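Local coordinates for protein putative glycoside hydrolase (Bacteroides ovatus, PDB 4ONZ) that is a putative glycoside hydrolase of undefined function, whose fold is consistent with the five-bladed beta-propeller of its clan, at residues N11-I15 / L297-D301; V27-Q31 / E94-L98; V44-E48 / R97-P101; A252-K256 / K354-T358. One frame throughout, in Å; residues are numbered along the deposited sequence.

The four contacts form two pairs at the rim of the fold. Contacts 1 and 4 have centres 13 Å apart and touch, with Ile-15 packing on Ile-253 and Lys-355 lying against 11-15. Both reach the mixed sheet that holds strands 245-255 and 296-299. Contacts 2 and 3 have centres 10 Å apart and share Arg-97 and Leu-98, at the outer strand 96-97 of another sheet. Centres of contacts in different pairs lie 30 to 39 Å apart. Along the chain, contact 1 spans contacts 2 and 3 and crosses contact 4. The modelled N- and C-terminal ends are thus both fastened to the same sheet, probably one propeller blade. Contacts 2 and 3 tie an early loop and the end of hairpin 34-45 to another sheet.

Contact 1: residues N11-I15 / L297-D301; sequences NNWVI and LDRLD
Residues 11-15 form an irregular loop. Asn-12 and Trp-13 have turn-like backbone angles (-76/-17° and -88/-12°), and Val-14 and Ile-15 are extended. Residues 297-299 end strand 296-299, but Leu-300 still bonds Gln-285 through its backbone. The backbones stay well apart: the nearest CA atoms, of Asn-11 and Leu-300, are 8.4 Å from each other. Leu-297 and Asp-298 both face Leu-287 in a classic beta bulge. Side chains bridge the gap. Trp-13 (chi1 62°, chi2 -93°) points toward the strand, and its NE1 donates to OD2 of Asp-298 at 2.9 Å, with the carboxylate at the ring edge. This places the N-terminal end of the model across the outer strand, 296-299, of the antiparallel part of a mixed sheet, probably one blade of a beta-propeller. Trp-13 also rests on Leu-287 and Gln-285 of strand 281-288. OD1 of Asp-298 accepts the backbone N of Arg-299 at 2.8 Å, so both carboxylate oxygens are used. Leu-300 (m, t) brings its CD2 to 3.7 Å from CG2 of Val-14 and 4.0 Å from CZ2 of Trp-13. ND2 of the poorly ordered Asn-11 lies 3.8 Å from Leu-300 CD2. Arg-299 points away and forms a salt bridge with Asp-242.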
loop_
_atom_site.group_PDB
_atom_site.type_symbol
_atom_site.label_atom_id
_atom_site.label_comp_id
_atom_site.label_asym_id
_atom_site.label_seq_id
_atom_site.Cartn_x
_atom_site.Cartn_y
_atom_site.Cartn_z
ATOM N N ASN A 11 14.897 18.618 8.066
ATOM C CA ASN A 11 14.181 17.306 7.967
ATOM C C ASN A 11 13.972 16.618 9.323
ATOM O O ASN A 11 14.207 15.418 9.470
ATOM C CB ASN A 11 14.902 16.367 6.984
ATOM C CG ASN A 11 14.724 16.783 5.531
ATOM O OD1 ASN A 11 13.842 17.581 5.199
ATOM N ND2 ASN A 11 15.555 16.229 4.652
ATOM N N ASN A 12 13.519 17.394 10.307
ATOM C CA ASN A 12 13.212 16.867 11.639
ATOM C C ASN A 12 11.882 16.090 11.652
ATOM O O ASN A 12 11.623 15.315 12.573
ATOM C CB ASN A 12 13.170 17.997 12.681
ATOM C CG ASN A 12 12.045 19.003 12.429
ATOM O OD1 ASN A 12 11.636 19.235 11.288
ATOM N ND2 ASN A 12 11.552 19.617 13.502
ATOM N N TRP A 13 11.058 16.305 10.622
ATOM C CA TRP A 13 9.745 15.669 10.492
ATOM C C TRP A 13 9.766 14.308 9.782
ATOM O O TRP A 13 8.775 13.575 9.808
ATOM C CB TRP A 13 8.797 16.601 9.723
ATOM C CG TRP A 13 9.240 16.910 8.312
ATOM C CD1 TRP A 13 9.986 17.978 7.898
ATOM C CD2 TRP A 13 8.963 16.138 7.135
ATOM N NE1 TRP A 13 10.190 17.917 6.538
ATOM C CE2 TRP A 13 9.569 16.799 6.046
ATOM C CE3 TRP A 13 8.254 14.955 6.896
ATOM C CZ2 TRP A 13 9.489 16.315 4.738
ATOM C CZ3 TRP A 13 8.179 14.476 5.597
ATOM C CH2 TRP A 13 8.793 15.154 4.538
ATOM N N VAL A 14 10.886 13.976 9.152
ATOM C CA VAL A 14 11.003 12.752 8.364
ATOM C C VAL A 14 10.979 11.506 9.245
ATOM O O VAL A 14 11.620 11.465 10.281
ATOM C CB VAL A 14 12.291 12.782 7.509
ATOM C CG1 VAL A 14 12.453 11.502 6.711
ATOM C CG2 VAL A 14 12.271 13.981 6.571
ATOM N N ILE A 15 10.212 10.502 8.839
ATOM C CA ILE A 15 10.145 9.259 9.595
ATOM C C ILE A 15 11.297 8.381 9.127
ATOM O O ILE A 15 11.468 8.138 7.924
ATOM C CB ILE A 15 8.797 8.540 9.433
ATOM C CG1 ILE A 15 7.653 9.463 9.855
ATOM C CG2 ILE A 15 8.782 7.264 10.267
ATOM C CD1 ILE A 15 6.274 8.894 9.649
ATOM N N LEU A 297 3.130 20.926 3.416
ATOM C CA LEU A 297 4.063 21.731 4.206
ATOM C C LEU A 297 5.481 21.487 3.738
ATOM O O LEU A 297 6.281 22.412 3.707
ATOM C CB LEU A 297 3.977 21.396 5.698
ATOM C CG LEU A 297 2.653 21.675 6.403
ATOM C CD1 LEU A 297 2.790 21.373 7.887
ATOM C CD2 LEU A 297 2.197 23.106 6.177
ATOM N N ASP A 298 5.801 20.241 3.386
ATOM C CA ASP A 298 7.149 19.908 2.945
ATOM C C ASP A 298 7.133 18.606 2.150
ATOM O O ASP A 298 6.194 17.820 2.257
ATOM C CB ASP A 298 8.086 19.797 4.157
ATOM C CG ASP A 298 9.556 20.058 3.809
ATOM O OD1 ASP A 298 9.921 20.158 2.609
ATOM O OD2 ASP A 298 10.358 20.177 4.757
ATOM N N ARG A 299 8.196 18.385 1.378
ATOM C CA ARG A 299 8.317 17.221 0.505
ATOM C C ARG A 299 9.804 16.928 0.311
ATOM O O ARG A 299 10.602 17.855 0.103
ATOM C CB ARG A 299 7.645 17.557 -0.832
ATOM C CG ARG A 299 7.530 16.442 -1.858
ATOM C CD ARG A 299 6.818 17.004 -3.069
ATOM N NE ARG A 299 6.711 16.084 -4.192
ATOM C CZ ARG A 299 6.132 16.398 -5.350
ATOM N NH1 ARG A 299 5.630 17.614 -5.541
ATOM N NH2 ARG A 299 6.064 15.511 -6.328
ATOM N N LEU A 300 10.199 15.663 0.431
ATOM C CA LEU A 300 11.604 15.298 0.236
ATOM C C LEU A 300 12.023 15.447 -1.221
ATOM O O LEU A 300 11.304 15.020 -2.125
ATOM C CB LEU A 300 11.873 13.864 0.685
ATOM C CG LEU A 300 11.680 13.624 2.182
ATOM C CD1 LEU A 300 11.932 12.174 2.524
ATOM C CD2 LEU A 300 12.608 14.522 2.968
ATOM N N ASP A 301 13.173 16.079 -1.432
ATOM C CA ASP A 301 13.742 16.235 -2.763
ATOM C C ASP A 301 14.353 14.931 -3.243
ATOM O O ASP A 301 14.314 14.633 -4.429
ATOM C CB ASP A 301 14.841 17.303 -2.771
ATOM C CG ASP A 301 14.293 18.703 -2.724
ATOM O OD1 ASP A 301 13.133 18.902 -3.126
ATOM O OD2 ASP A 301 15.036 19.611 -2.314
#

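Contact 2: residues V27-Q31 / E94-L98; sequences VISPQ and EMKRL
The loop 27-31 is mostly extended from Ile-28 to Gln-31. It passes beside 94-98, which carries the short edge strand 96-97. The closest CA atoms, of Val-27 and Glu-94, are 6.9 Å apart. Arg-97 (chi1 m, chi2 t, chi3 p) reaches toward the loop and carries the polar bonding. The carbonyl O of Ser-29 lies at the edge of the Arg-97 guanidinium and accepts two bonds, from NH1 at 3.0 Å and from NH2 at 2.9 Å. NH1 also donates to water 1 at 3.0 Å, and that water donates to Val-27 O at 3.0 Å. NH2 has a second partner in Glu-47, by a salt bridge, and NE is hydrogen-bonded to Tyr-67. Val-27 and Ile-28 both face Val-345 in a classic beta bulge. The loop therefore joins the last strand, 344-350, to the first four-stranded sheet, consistent with ring closure in a beta-propeller. CG2 of Ile-28 lies over one guanidinium face, 3.6 Å from CZ of Arg-97. NE2 of Gln-31 sits over the other face, 3.3 Å from NH1 of Arg-97, but both are donors and no bond forms. Selenomethionine Met-95 (m, m) supplies the apolar packing. Its CG is 3.9 Å from CG1 of Ile-28 and 4.3 Å from CB of Val-27. The same Met-95 CG makes a van der Waals contact with the O of Val-27 at 3.6 Å.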
loop_
_atom_site.group_PDB
_atom_site.type_symbol
_atom_site.label_atom_id
_atom_site.label_comp_id
_atom_site.label_asym_id
_atom_site.label_seq_id
_atom_site.Cartn_x
_atom_site.Cartn_y
_atom_site.Cartn_z
ATOM N N VAL A 27 11.930 -11.559 3.235
ATOM C CA VAL A 27 11.166 -12.294 4.252
ATOM C C VAL A 27 10.033 -13.165 3.671
ATOM O O VAL A 27 9.581 -14.091 4.332
ATOM C CB VAL A 27 10.634 -11.367 5.378
ATOM C CG1 VAL A 27 11.797 -10.783 6.172
ATOM C CG2 VAL A 27 9.744 -10.258 4.847
ATOM N N ILE A 28 9.570 -12.862 2.455
ATOM C CA ILE A 28 8.542 -13.660 1.772
ATOM C C ILE A 28 8.946 -13.810 0.306
ATOM O O ILE A 28 9.144 -12.821 -0.391
ATOM C CB ILE A 28 7.124 -13.027 1.831
ATOM C CG1 ILE A 28 6.701 -12.732 3.274
ATOM C CG2 ILE A 28 6.095 -13.946 1.173
ATOM C CD1 ILE A 28 5.374 -12.015 3.390
ATOM N N SER A 29 9.056 -15.058 -0.142
ATOM C CA SER A 29 9.447 -15.392 -1.510
ATOM C C SER A 29 8.435 -16.370 -2.116
ATOM O O SER A 29 7.705 -17.035 -1.381
ATOM C CB SER A 29 10.840 -16.026 -1.511
ATOM O OG SER A 29 11.819 -15.100 -1.060
ATOM N N PRO A 30 8.387 -16.452 -3.456
ATOM C CA PRO A 30 7.437 -17.354 -4.105
ATOM C C PRO A 30 7.680 -18.834 -3.808
ATOM O O PRO A 30 8.810 -19.239 -3.493
ATOM C CB PRO A 30 7.588 -17.037 -5.611
ATOM C CG PRO A 30 8.803 -16.184 -5.736
ATOM C CD PRO A 30 9.013 -15.521 -4.412
ATOM N N GLN A 31 6.603 -19.609 -3.901
ATOM C CA GLN A 31 6.591 -21.043 -3.634
ATOM C C GLN A 31 5.575 -21.695 -4.565
ATOM O O GLN A 31 4.638 -21.032 -4.996
ATOM C CB GLN A 31 6.113 -21.306 -2.210
ATOM C CG GLN A 31 6.945 -20.695 -1.104
ATOM C CD GLN A 31 6.351 -20.963 0.264
ATOM O OE1 GLN A 31 5.160 -21.253 0.399
ATOM N NE2 GLN A 31 7.176 -20.861 1.288
ATOM N N GLU A 94 10.422 -13.364 10.985
ATOM C CA GLU A 94 10.005 -14.722 10.651
ATOM C C GLU A 94 8.523 -14.706 10.266
ATOM O O GLU A 94 7.713 -14.045 10.903
ATOM C CB GLU A 94 10.273 -15.682 11.810
ATOM C CG GLU A 94 11.742 -15.757 12.204
ATOM C CD GLU A 94 12.645 -16.155 11.048
ATOM O OE1 GLU A 94 12.220 -16.970 10.203
ATOM O OE2 GLU A 94 13.793 -15.666 10.998
HETATM N N MSE A 95 8.189 -15.422 9.192
HETATM C CA MSE A 95 6.827 -15.448 8.669
HETATM C C MSE A 95 6.241 -16.834 8.636
HETATM O O MSE A 95 6.882 -17.772 8.170
HETATM C CB MSE A 95 6.853 -14.938 7.230
HETATM C CG MSE A 95 7.368 -13.507 7.064
HETATM SE SE MSE A 95 6.044 -12.190 7.664
HETATM C CE MSE A 95 7.249 -10.786 8.305
ATOM N N LYS A 96 5.021 -16.972 9.150
ATOM C CA LYS A 96 4.276 -18.230 9.103
ATOM C C LYS A 96 3.142 -17.966 8.117
ATOM O O LYS A 96 2.261 -17.144 8.390
ATOM C CB LYS A 96 3.748 -18.588 10.491
ATOM C CG LYS A 96 2.935 -19.874 10.573
ATOM C CD LYS A 96 2.464 -20.116 12.003
ATOM C CE LYS A 96 1.433 -21.231 12.095
ATOM N NZ LYS A 96 1.926 -22.521 11.538
ATOM N N ARG A 97 3.170 -18.654 6.977
ATOM C CA ARG A 97 2.204 -18.431 5.901
ATOM C C ARG A 97 1.123 -19.505 5.787
ATOM O O ARG A 97 1.344 -20.651 6.140
ATOM C CB ARG A 97 2.969 -18.330 4.578
ATOM C CG ARG A 97 3.928 -17.149 4.553
ATOM C CD ARG A 97 5.090 -17.343 3.595
ATOM N NE ARG A 97 4.710 -17.421 2.189
ATOM C CZ ARG A 97 5.595 -17.530 1.197
ATOM N NH1 ARG A 97 6.908 -17.568 1.453
ATOM N NH2 ARG A 97 5.181 -17.577 -0.058
ATOM N N LEU A 98 -0.052 -19.108 5.298
ATOM C CA LEU A 98 -1.157 -20.033 5.062
ATOM C C LEU A 98 -1.015 -20.584 3.651
ATOM O O LEU A 98 -0.573 -19.873 2.735
ATOM C CB LEU A 98 -2.512 -19.332 5.186
ATOM C CG LEU A 98 -2.886 -18.704 6.529
ATOM C CD1 LEU A 98 -4.235 -18.007 6.424
ATOM C CD2 LEU A 98 -2.890 -19.741 7.645
HETATM O O HOH W 1 8.223 -16.709 4.059
#

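Contact 3: residues V44-E48 / R97-P101; sequences VKWEE and RLDNP
Trp-46, Pro-101 and Glu-47 make up most of this contact. Residues 44-48 leave strand 42-45 through an inverse gamma turn centred on Lys-45. Residues 97-101 start at the end of edge strand 96-97 and run on irregularly, largely extended but broken by a turn-like Asp-99 (phi -71°, psi -22°). The closest CA atoms, of Trp-46 and Pro-101, are 7.6 Å apart. Trp-46 (chi1 65°, chi2 -84°) points at the run. Its NE1 donates to the O of Asp-99 at 2.9 Å. Pro-101 lies over one ring face: its CD is 3.8 Å from the centroid of the Trp-46 five-membered ring, a CH-pi contact, and its CB is 3.7 Å from Trp-46 CE3. Phe-35 meets the indole edge-to-face. Glu-47 (p, t) extends to Arg-97, with OE1 2.9 Å from NH2 in a salt bridge. That OE1 also bonds Tyr-67. Water 2 donates to Glu-47 OE2 at 2.7 Å and to Leu-98 O at 2.9 Å, and takes a weak bond from Arg-97 NE at 3.4 Å. The hairpin 34-45 is thereby joined to the edge of the sheet 50-97. Carbonyls of the irregular run find donors in the indole and the water, and the charge of the buried Glu-47 is matched by Arg-97.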
loop_
_atom_site.group_PDB
_atom_site.type_symbol
_atom_site.label_atom_id
_atom_site.label_comp_id
_atom_site.label_asym_id
_atom_site.label_seq_id
_atom_site.Cartn_x
_atom_site.Cartn_y
_atom_site.Cartn_z
ATOM N N VAL A 44 -4.324 -24.371 -8.492
ATOM C CA VAL A 44 -3.542 -23.267 -9.035
ATOM C C VAL A 44 -2.373 -22.960 -8.113
ATOM O O VAL A 44 -2.549 -22.899 -6.893
ATOM C CB VAL A 44 -4.429 -22.012 -9.200
ATOM C CG1 VAL A 44 -3.598 -20.787 -9.549
ATOM C CG2 VAL A 44 -5.485 -22.257 -10.268
ATOM N N LYS A 45 -1.184 -22.804 -8.700
ATOM C CA LYS A 45 0.027 -22.433 -7.955
ATOM C C LYS A 45 -0.041 -20.912 -7.853
ATOM O O LYS A 45 0.564 -20.185 -8.631
ATOM C CB LYS A 45 1.298 -22.898 -8.668
ATOM C CG LYS A 45 1.431 -24.408 -8.826
ATOM C CD LYS A 45 2.817 -24.741 -9.370
ATOM C CE LYS A 45 3.056 -26.223 -9.570
ATOM N NZ LYS A 45 2.375 -26.762 -10.774
ATOM N N TRP A 46 -0.793 -20.464 -6.856
ATOM C CA TRP A 46 -1.155 -19.060 -6.699
ATOM C C TRP A 46 -0.053 -18.069 -6.295
ATOM O O TRP A 46 -0.264 -16.862 -6.378
ATOM C CB TRP A 46 -2.327 -18.962 -5.729
ATOM C CG TRP A 46 -1.996 -19.405 -4.338
ATOM C CD1 TRP A 46 -1.997 -20.685 -3.850
ATOM C CD2 TRP A 46 -1.590 -18.563 -3.261
ATOM N NE1 TRP A 46 -1.633 -20.686 -2.523
ATOM C CE2 TRP A 46 -1.375 -19.392 -2.137
ATOM C CE3 TRP A 46 -1.407 -17.179 -3.131
ATOM C CZ2 TRP A 46 -0.977 -18.882 -0.895
ATOM C CZ3 TRP A 46 -1.011 -16.672 -1.897
ATOM C CH2 TRP A 46 -0.800 -17.516 -0.799
ATOM N N GLU A 47 1.102 -18.563 -5.859
ATOM C CA GLU A 47 2.214 -17.692 -5.440
ATOM C C GLU A 47 3.549 -18.169 -6.009
ATOM O O GLU A 47 4.599 -17.953 -5.416
ATOM C CB GLU A 47 2.276 -17.624 -3.919
ATOM C CG GLU A 47 2.388 -18.978 -3.225
ATOM C CD GLU A 47 2.413 -18.858 -1.717
ATOM O OE1 GLU A 47 2.529 -17.718 -1.207
ATOM O OE2 GLU A 47 2.323 -19.909 -1.035
ATOM N N GLU A 48 3.492 -18.780 -7.188
ATOM C CA GLU A 48 4.667 -19.373 -7.814
ATOM C C GLU A 48 5.627 -18.374 -8.452
ATOM O O GLU A 48 6.831 -18.619 -8.469
ATOM C CB GLU A 48 4.202 -20.439 -8.830
ATOM C CG GLU A 48 5.281 -21.385 -9.355
ATOM C CD GLU A 48 6.018 -20.857 -10.574
ATOM O OE1 GLU A 48 5.738 -19.725 -11.021
ATOM O OE2 GLU A 48 6.878 -21.588 -11.107
ATOM N N ARG A 97 3.170 -18.654 6.977
ATOM C CA ARG A 97 2.204 -18.431 5.901
ATOM C C ARG A 97 1.123 -19.505 5.787
ATOM O O ARG A 97 1.344 -20.651 6.140
ATOM C CB ARG A 97 2.969 -18.330 4.578
ATOM C CG ARG A 97 3.928 -17.149 4.553
ATOM C CD ARG A 97 5.090 -17.343 3.595
ATOM N NE ARG A 97 4.710 -17.421 2.189
ATOM C CZ ARG A 97 5.595 -17.530 1.197
ATOM N NH1 ARG A 97 6.908 -17.568 1.453
ATOM N NH2 ARG A 97 5.181 -17.577 -0.058
ATOM N N LEU A 98 -0.052 -19.108 5.298
ATOM C CA LEU A 98 -1.157 -20.033 5.062
ATOM C C LEU A 98 -1.015 -20.584 3.651
ATOM O O LEU A 98 -0.573 -19.873 2.735
ATOM C CB LEU A 98 -2.512 -19.332 5.186
ATOM C CG LEU A 98 -2.886 -18.704 6.529
ATOM C CD1 LEU A 98 -4.235 -18.007 6.424
ATOM C CD2 LEU A 98 -2.890 -19.741 7.645
ATOM N N ASP A 99 -1.400 -21.844 3.477
ATOM C CA ASP A 99 -1.337 -22.496 2.166
ATOM C C ASP A 99 -2.366 -21.969 1.169
ATOM O O ASP A 99 -2.195 -22.152 -0.035
ATOM C CB ASP A 99 -1.517 -24.009 2.303
ATOM C CG ASP A 99 -0.299 -24.695 2.893
ATOM O OD1 ASP A 99 0.768 -24.049 3.037
ATOM O OD2 ASP A 99 -0.412 -25.896 3.193
ATOM N N ASN A 100 -3.438 -21.356 1.661
ATOM C CA ASN A 100 -4.453 -20.776 0.788
ATOM C C ASN A 100 -4.428 -19.258 0.850
ATOM O O ASN A 100 -4.201 -18.691 1.916
ATOM C CB ASN A 100 -5.850 -21.249 1.184
ATOM C CG ASN A 100 -6.063 -22.736 0.950
ATOM O OD1 ASN A 100 -5.131 -23.482 0.637
ATOM N ND2 ASN A 100 -7.300 -23.176 1.119
ATOM N N PRO A 101 -4.704 -18.589 -0.286
ATOM C CA PRO A 101 -4.742 -17.129 -0.265
ATOM C C PRO A 101 -5.979 -16.682 0.484
ATOM O O PRO A 101 -6.919 -17.471 0.635
ATOM C CB PRO A 101 -4.840 -16.763 -1.744
ATOM C CG PRO A 101 -5.584 -17.906 -2.344
ATOM C CD PRO A 101 -5.068 -19.120 -1.610
HETATM O O HOH W 2 2.134 -19.515 1.661
#

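Contact 4: residues A252-K256 / K354-T358; sequences AIRTK and KKLKT
Residues 252-255 end strand 245-255. The C-terminal tail of the model, 354-358, has a 3-10 turn at 354-356 closed by Lys-357 N to Lys-354 O at 3.1 Å. The closest CA atoms, of Thr-255 and Leu-356, are only 4.6 Å apart. Ile-253 (t, t) points toward the tail, and its CD1 meets CD2 of Leu-356 at 3.6 Å. Leu-356 (m, t) starts out away from the strand, but its end turns back. Arg-254 starts sideways, and its end leads off to a salt bridge with Asp-194. The carbonyl O of Arg-254 receives a bond from water 3 at 2.7 Å, and this water also donates to the O of Leu-356 at 2.7 Å. Thr-255 (p) packs tightly by its backbone, with CA 3.3 Å from the O of Lys-355. Its CG2 is 4.2 Å from Leu-356 CD2, and its OG1 bonds Gly-258. Lys-256 leaves the strand with a turn-like backbone (-57/-32°). Its N donates to Lys-355 O at 2.9 Å, and its side chain (m, t, t, m), extended in the middle, carries NZ to Lys-357 O, also 2.9 Å. The tail thus packs on the sheet holding strands 245-255 and 258-266, probably a propeller blade. The two direct hydrogen bonds across the contact both end on main-chain carbonyls of the tail, so the lysine-rich segment is held by its backbone and by Leu-356, without any charge pairing across the contact.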
loop_
_atom_site.group_PDB
_atom_site.type_symbol
_atom_site.label_atom_id
_atom_site.label_comp_id
_atom_site.label_asym_id
_atom_site.label_seq_id
_atom_site.Cartn_x
_atom_site.Cartn_y
_atom_site.Cartn_z
ATOM N N ALA A 252 -1.360 6.784 5.560
ATOM C CA ALA A 252 -0.726 8.014 6.031
ATOM C C ALA A 252 -0.752 7.999 7.551
ATOM O O ALA A 252 -1.598 7.337 8.169
ATOM C CB ALA A 252 -1.436 9.240 5.489
ATOM N N ILE A 253 0.161 8.733 8.164
ATOM C CA ILE A 253 0.257 8.708 9.611
ATOM C C ILE A 253 0.451 10.095 10.220
ATOM O O ILE A 253 1.302 10.872 9.780
ATOM C CB ILE A 253 1.366 7.714 10.044
ATOM C CG1 ILE A 253 1.365 7.509 11.560
ATOM C CG2 ILE A 253 2.744 8.153 9.550
ATOM C CD1 ILE A 253 2.349 6.457 12.022
ATOM N N ARG A 254 -0.369 10.405 11.222
ATOM C CA ARG A 254 -0.243 11.665 11.947
ATOM C C ARG A 254 1.043 11.663 12.784
ATOM O O ARG A 254 1.436 10.625 13.324
ATOM C CB ARG A 254 -1.435 11.905 12.868
ATOM C CG ARG A 254 -2.733 12.272 12.170
ATOM C CD ARG A 254 -3.666 12.913 13.188
ATOM N NE ARG A 254 -5.001 13.182 12.666
ATOM C CZ ARG A 254 -5.379 14.299 12.043
ATOM N NH1 ARG A 254 -4.525 15.296 11.825
ATOM N NH2 ARG A 254 -6.640 14.417 11.636
ATOM N N THR A 255 1.693 12.829 12.858
ATOM C CA THR A 255 2.918 13.027 13.651
ATOM C C THR A 255 2.820 14.400 14.314
ATOM O O THR A 255 1.894 15.153 14.023
ATOM C CB THR A 255 4.199 13.033 12.781
ATOM O OG1 THR A 255 4.238 14.225 11.980
ATOM C CG2 THR A 255 4.268 11.803 11.879
ATOM N N LYS A 256 3.774 14.731 15.182
ATOM C CA LYS A 256 3.788 16.044 15.855
ATOM C C LYS A 256 3.801 17.213 14.863
ATOM O O LYS A 256 3.251 18.277 15.148
ATOM C CB LYS A 256 5.019 16.206 16.750
ATOM C CG LYS A 256 5.141 15.248 17.920
ATOM C CD LYS A 256 6.352 15.626 18.766
ATOM C CE LYS A 256 6.667 14.580 19.823
ATOM N NZ LYS A 256 5.518 14.320 20.731
ATOM N N LYS A 354 9.381 8.739 18.565
ATOM C CA LYS A 354 8.889 9.836 19.402
ATOM C C LYS A 354 7.937 10.767 18.659
ATOM O O LYS A 354 6.921 11.187 19.214
ATOM C CB LYS A 354 10.059 10.642 19.976
ATOM C CG LYS A 354 9.623 11.766 20.899
ATOM C CD LYS A 354 10.796 12.362 21.662
ATOM C CE LYS A 354 10.308 13.349 22.708
ATOM N NZ LYS A 354 11.424 13.842 23.561
ATOM N N LYS A 355 8.250 11.070 17.399
ATOM C CA LYS A 355 7.415 11.984 16.603
ATOM C C LYS A 355 5.966 11.534 16.407
ATOM O O LYS A 355 5.108 12.354 16.070
ATOM C CB LYS A 355 8.062 12.295 15.248
ATOM C CG LYS A 355 8.355 11.089 14.365
ATOM C CD LYS A 355 8.897 11.514 13.004
ATOM C CE LYS A 355 10.209 12.292 13.078
ATOM N NZ LYS A 355 11.353 11.495 13.598
ATOM N N LEU A 356 5.697 10.247 16.630
ATOM C CA LEU A 356 4.341 9.706 16.495
ATOM C C LEU A 356 3.403 10.045 17.663
ATOM O O LEU A 356 2.186 9.923 17.521
ATOM C CB LEU A 356 4.384 8.185 16.338
ATOM C CG LEU A 356 5.256 7.605 15.229
ATOM C CD1 LEU A 356 5.094 6.095 15.202
ATOM C CD2 LEU A 356 4.908 8.207 13.873
ATOM N N LYS A 357 3.952 10.421 18.819
ATOM C CA LYS A 357 3.126 10.806 19.983
ATOM C C LYS A 357 2.473 12.169 19.761
ATOM O O LYS A 357 3.167 13.172 19.581
ATOM C CB LYS A 357 3.950 10.818 21.278
ATOM C CG LYS A 357 3.894 9.521 22.080
ATOM C CD LYS A 357 4.252 8.280 21.277
ATOM C CE LYS A 357 5.707 8.269 20.841
ATOM N NZ LYS A 357 6.044 7.007 20.129
ATOM N N THR A 358 1.140 12.198 19.772
ATOM C CA THR A 358 0.386 13.427 19.521
ATOM C C THR A 358 -1.011 13.372 20.138
ATOM O O THR A 358 -1.181 12.937 21.274
ATOM C CB THR A 358 0.255 13.684 18.002
ATOM O OG1 THR A 358 -0.307 14.983 17.774
ATOM C CG2 THR A 358 -0.620 12.612 17.326
HETATM O O HOH W 3 0.384 9.460 15.545
#